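Local coordinates for protein DMATS type aromatic prenyltransferase (Micromonospora olivasterospora, PDB 6ZRX) that binds tryptophan and a thio analogue of the prenyl donor inside an ABBA barrel, and probably transfers a dimethylallyl group to tryptophan, at residues 97-102 and 131-136. Sequence-based numbering, arbitrary orientation.
Sequences GFLDAQ and MWCSLV
With CG anti to its carbonyl carbon (chi1 -80°), Leu99 sends its two methyls toward Cys133, while Phe98 keeps CG opposite its own backbone N (chi1 165°) and extends its ring toward Leu135. The leucine fork straddles the Cys133 methylene: CD1 and CD2 each lie 3.8 Å from Cys133 CB. CD1 also packs against the thioether of Met131, with Leu99 CD1 3.9 Å from Met131 SD, the two side chains passing each other pointing opposite ways. Phe98 is met at its edge, near the ring plane: its CE2 stands 4.1 Å from Leu135 CD2 and 4.3 Å from Cys133 SG. The contact illustrates how, in an ABBA prenyltransferase, a helix covers the barrel wall: on strand 131-137, Met131 and Cys133 point toward helix 88-106, whereas Trp132 between them points away and touches the bound tryptophan. The axes of 97-102 and 131-136 come within 10.2 Å, their N-to-C directions differing by 43°. No hydrogen bond crosses this buried, wholly apolar interface. Leu35 of helix 26-36 touches both Phe98 and Cys133, and Val147 of strand 144-149 touches Leu99. Without the two methyls, as with an alanine here, Cys133 CB would probably face a gap and the Met131 sulfur would lose its methyl neighbour. The Cys133 side chain stays about 9 Å from the prenyl-donor analogue, nearest atoms or centres aside, on the helix-facing side of the wall.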
ATOM      1  N   GLY A  97      -1.371   6.422 -18.513  1.00 17.86           N
ATOM      2  CA  GLY A  97      -2.134   7.480 -19.197  1.00 17.30           C
ATOM      3  C   GLY A  97      -2.850   8.376 -18.199  1.00 16.74           C
ATOM      4  O   GLY A  97      -2.792   9.624 -18.359  1.00 17.08           O
ATOM      5  N   PHE A  98      -3.497   7.778 -17.189  1.00 15.89           N
ATOM      6  CA  PHE A  98      -4.174   8.515 -16.097  1.00 15.90           C
ATOM      7  C   PHE A  98      -3.143   9.366 -15.347  1.00 15.92           C
ATOM      8  O   PHE A  98      -3.365  10.566 -15.166  1.00 15.00           O
ATOM      9  CB  PHE A  98      -4.896   7.555 -15.146  1.00 15.42           C
ATOM     10  CG  PHE A  98      -5.303   8.190 -13.845  1.00 15.47           C
ATOM     11  CD1 PHE A  98      -6.325   9.129 -13.798  1.00 15.17           C
ATOM     12  CD2 PHE A  98      -4.652   7.868 -12.666  1.00 15.17           C
ATOM     13  CE1 PHE A  98      -6.697   9.717 -12.604  1.00 15.47           C
ATOM     14  CE2 PHE A  98      -5.032   8.455 -11.474  1.00 15.29           C
ATOM     15  CZ  PHE A  98      -6.051   9.376 -11.442  1.00 15.36           C
ATOM     16  N   LEU A  99      -2.057   8.743 -14.885  1.00 17.10           N
ATOM     17  CA  LEU A  99      -1.025   9.432 -14.071  1.00 17.91           C
ATOM     18  C   LEU A  99      -0.383  10.565 -14.869  1.00 17.90           C
ATOM     19  O   LEU A  99      -0.233  11.658 -14.307  1.00 17.91           O
ATOM     20  CB  LEU A  99       0.029   8.426 -13.638  1.00 18.29           C
ATOM     21  CG  LEU A  99      -0.358   7.566 -12.447  1.00 19.23           C
ATOM     22  CD1 LEU A  99       0.705   6.521 -12.206  1.00 19.63           C
ATOM     23  CD2 LEU A  99      -0.569   8.424 -11.206  1.00 20.19           C
ATOM     24  N   ASP A 100      -0.008  10.305 -16.123  1.00 18.08           N
ATOM     25  CA  ASP A 100       0.655  11.320 -16.992  1.00 18.78           C
ATOM     26  C   ASP A 100      -0.275  12.524 -17.163  1.00 17.49           C
ATOM     27  O   ASP A 100       0.219  13.672 -17.081  1.00 17.25           O
ATOM     28  CB  ASP A 100       1.088  10.719 -18.329  1.00 20.22           C
ATOM     29  CG  ASP A 100       2.266   9.767 -18.214  1.00 22.66           C
ATOM     30  OD1 ASP A 100       2.865   9.682 -17.105  1.00 26.49           O
ATOM     31  OD2 ASP A 100       2.571   9.111 -19.211  1.00 24.84           O
ATOM     32  N   ALA A 101      -1.568  12.289 -17.401  1.00 16.76           N
ATOM     33  CA  ALA A 101      -2.572  13.359 -17.586  1.00 16.76           C
ATOM     34  C   ALA A 101      -2.695  14.173 -16.296  1.00 16.64           C
ATOM     35  O   ALA A 101      -2.782  15.394 -16.383  1.00 17.09           O
ATOM     36  CB  ALA A 101      -3.900  12.781 -18.012  1.00 16.57           C
ATOM     37  N   GLN A 102      -2.658  13.515 -15.133  1.00 16.82           N
ATOM     38  CA  GLN A 102      -2.790  14.197 -13.820  1.00 17.74           C
ATOM     39  C   GLN A 102      -1.508  14.983 -13.518  1.00 17.71           C
ATOM     40  O   GLN A 102      -1.628  16.118 -13.022  1.00 18.98           O
ATOM     41  CB  GLN A 102      -3.175  13.193 -12.731  1.00 18.39           C
ATOM     42  CG  GLN A 102      -4.597  12.650 -12.887  1.00 19.00           C
ATOM     43  CD  GLN A 102      -5.646  13.720 -13.075  1.00 19.78           C
ATOM     44  OE1 GLN A 102      -5.624  14.762 -12.438  1.00 21.47           O
ATOM     45  NE2 GLN A 102      -6.593  13.460 -13.958  1.00 21.84           N
ATOM     46  N   MET A 131       2.466  -1.448 -12.774  1.00 19.85           N
ATOM     47  CA  MET A 131       2.370  -0.088 -12.173  1.00 20.21           C
ATOM     48  C   MET A 131       1.004   0.077 -11.482  1.00 17.86           C
ATOM     49  O   MET A 131      -0.043  -0.088 -12.146  1.00 16.50           O
ATOM     50  CB  MET A 131       2.545   0.988 -13.253  1.00 22.48           C
ATOM     51  CG  MET A 131       2.200   2.418 -12.814  1.00 25.35           C
ATOM     52  SD  MET A 131       2.315   3.597 -14.213  1.00 29.50           S
ATOM     53  CE  MET A 131       4.092   3.807 -14.304  1.00 31.67           C
ATOM     54  N   TRP A 132       1.023   0.377 -10.188  1.00 16.16           N
ATOM     55  CA  TRP A 132      -0.158   0.870  -9.437  1.00 15.76           C
ATOM     56  C   TRP A 132       0.117   2.312  -9.053  1.00 16.02           C
ATOM     57  O   TRP A 132       1.260   2.750  -9.184  1.00 16.81           O
ATOM     58  CB  TRP A 132      -0.451   0.021  -8.191  1.00 14.95           C
ATOM     59  CG  TRP A 132      -0.891  -1.384  -8.470  1.00 14.83           C
ATOM     60  CD1 TRP A 132      -1.340  -1.891  -9.654  1.00 14.81           C
ATOM     61  CD2 TRP A 132      -0.993  -2.455  -7.513  1.00 14.72           C
ATOM     62  NE1 TRP A 132      -1.676  -3.212  -9.511  1.00 14.87           N
ATOM     63  CE2 TRP A 132      -1.471  -3.589  -8.209  1.00 15.03           C
ATOM     64  CE3 TRP A 132      -0.687  -2.579  -6.151  1.00 15.03           C
ATOM     65  CZ2 TRP A 132      -1.663  -4.817  -7.583  1.00 14.93           C
ATOM     66  CZ3 TRP A 132      -0.872  -3.801  -5.537  1.00 15.18           C
ATOM     67  CH2 TRP A 132      -1.367  -4.898  -6.244  1.00 15.22           C
ATOM     68  N   CYS A 133      -0.880   3.014  -8.567  1.00 17.15           N
ATOM     69  CA  CYS A 133      -0.654   4.341  -7.973  1.00 18.09           C
ATOM     70  C   CYS A 133      -1.497   4.526  -6.725  1.00 17.27           C
ATOM     71  O   CYS A 133      -2.438   3.731  -6.489  1.00 16.70           O
ATOM     72  CB  CYS A 133      -0.951   5.424  -8.973  1.00 19.95           C
ATOM     73  SG  CYS A 133      -2.690   5.459  -9.425  1.00 24.09           S
ATOM     74  N   SER A 134      -1.122   5.523  -5.942  1.00 16.14           N
ATOM     75  CA  SER A 134      -1.834   5.967  -4.734  1.00 16.86           C
ATOM     76  C   SER A 134      -2.201   7.431  -4.922  1.00 16.37           C
ATOM     77  O   SER A 134      -1.334   8.192  -5.393  1.00 15.94           O
ATOM     78  CB  SER A 134      -1.001   5.749  -3.495  1.00 17.70           C
ATOM     79  OG  SER A 134      -1.640   6.277  -2.344  1.00 20.62           O
ATOM     80  N   LEU A 135      -3.453   7.763  -4.632  1.00 15.38           N
ATOM     81  CA  LEU A 135      -3.991   9.138  -4.521  1.00 16.10           C
ATOM     82  C   LEU A 135      -3.987   9.488  -3.039  1.00 16.09           C
ATOM     83  O   LEU A 135      -4.587   8.721  -2.259  1.00 15.64           O
ATOM     84  CB  LEU A 135      -5.408   9.175  -5.094  1.00 16.29           C
ATOM     85  CG  LEU A 135      -5.556   8.650  -6.519  1.00 17.14           C
ATOM     86  CD1 LEU A 135      -7.021   8.525  -6.900  1.00 17.14           C
ATOM     87  CD2 LEU A 135      -4.829   9.540  -7.507  1.00 17.93           C
ATOM     88  N   VAL A 136      -3.285  10.550  -2.656  1.00 15.81           N
ATOM     89  CA  VAL A 136      -3.047  10.893  -1.229  1.00 16.37           C
ATOM     90  C   VAL A 136      -3.718  12.234  -0.936  1.00 16.63           C
ATOM     91  O   VAL A 136      -3.361  13.232  -1.584  1.00 16.25           O
ATOM     92  CB  VAL A 136      -1.543  10.898  -0.899  1.00 17.04           C
ATOM     93  CG1 VAL A 136      -1.288  11.252   0.562  1.00 17.53           C
ATOM     94  CG2 VAL A 136      -0.885   9.568  -1.249  1.00 16.95           C
TER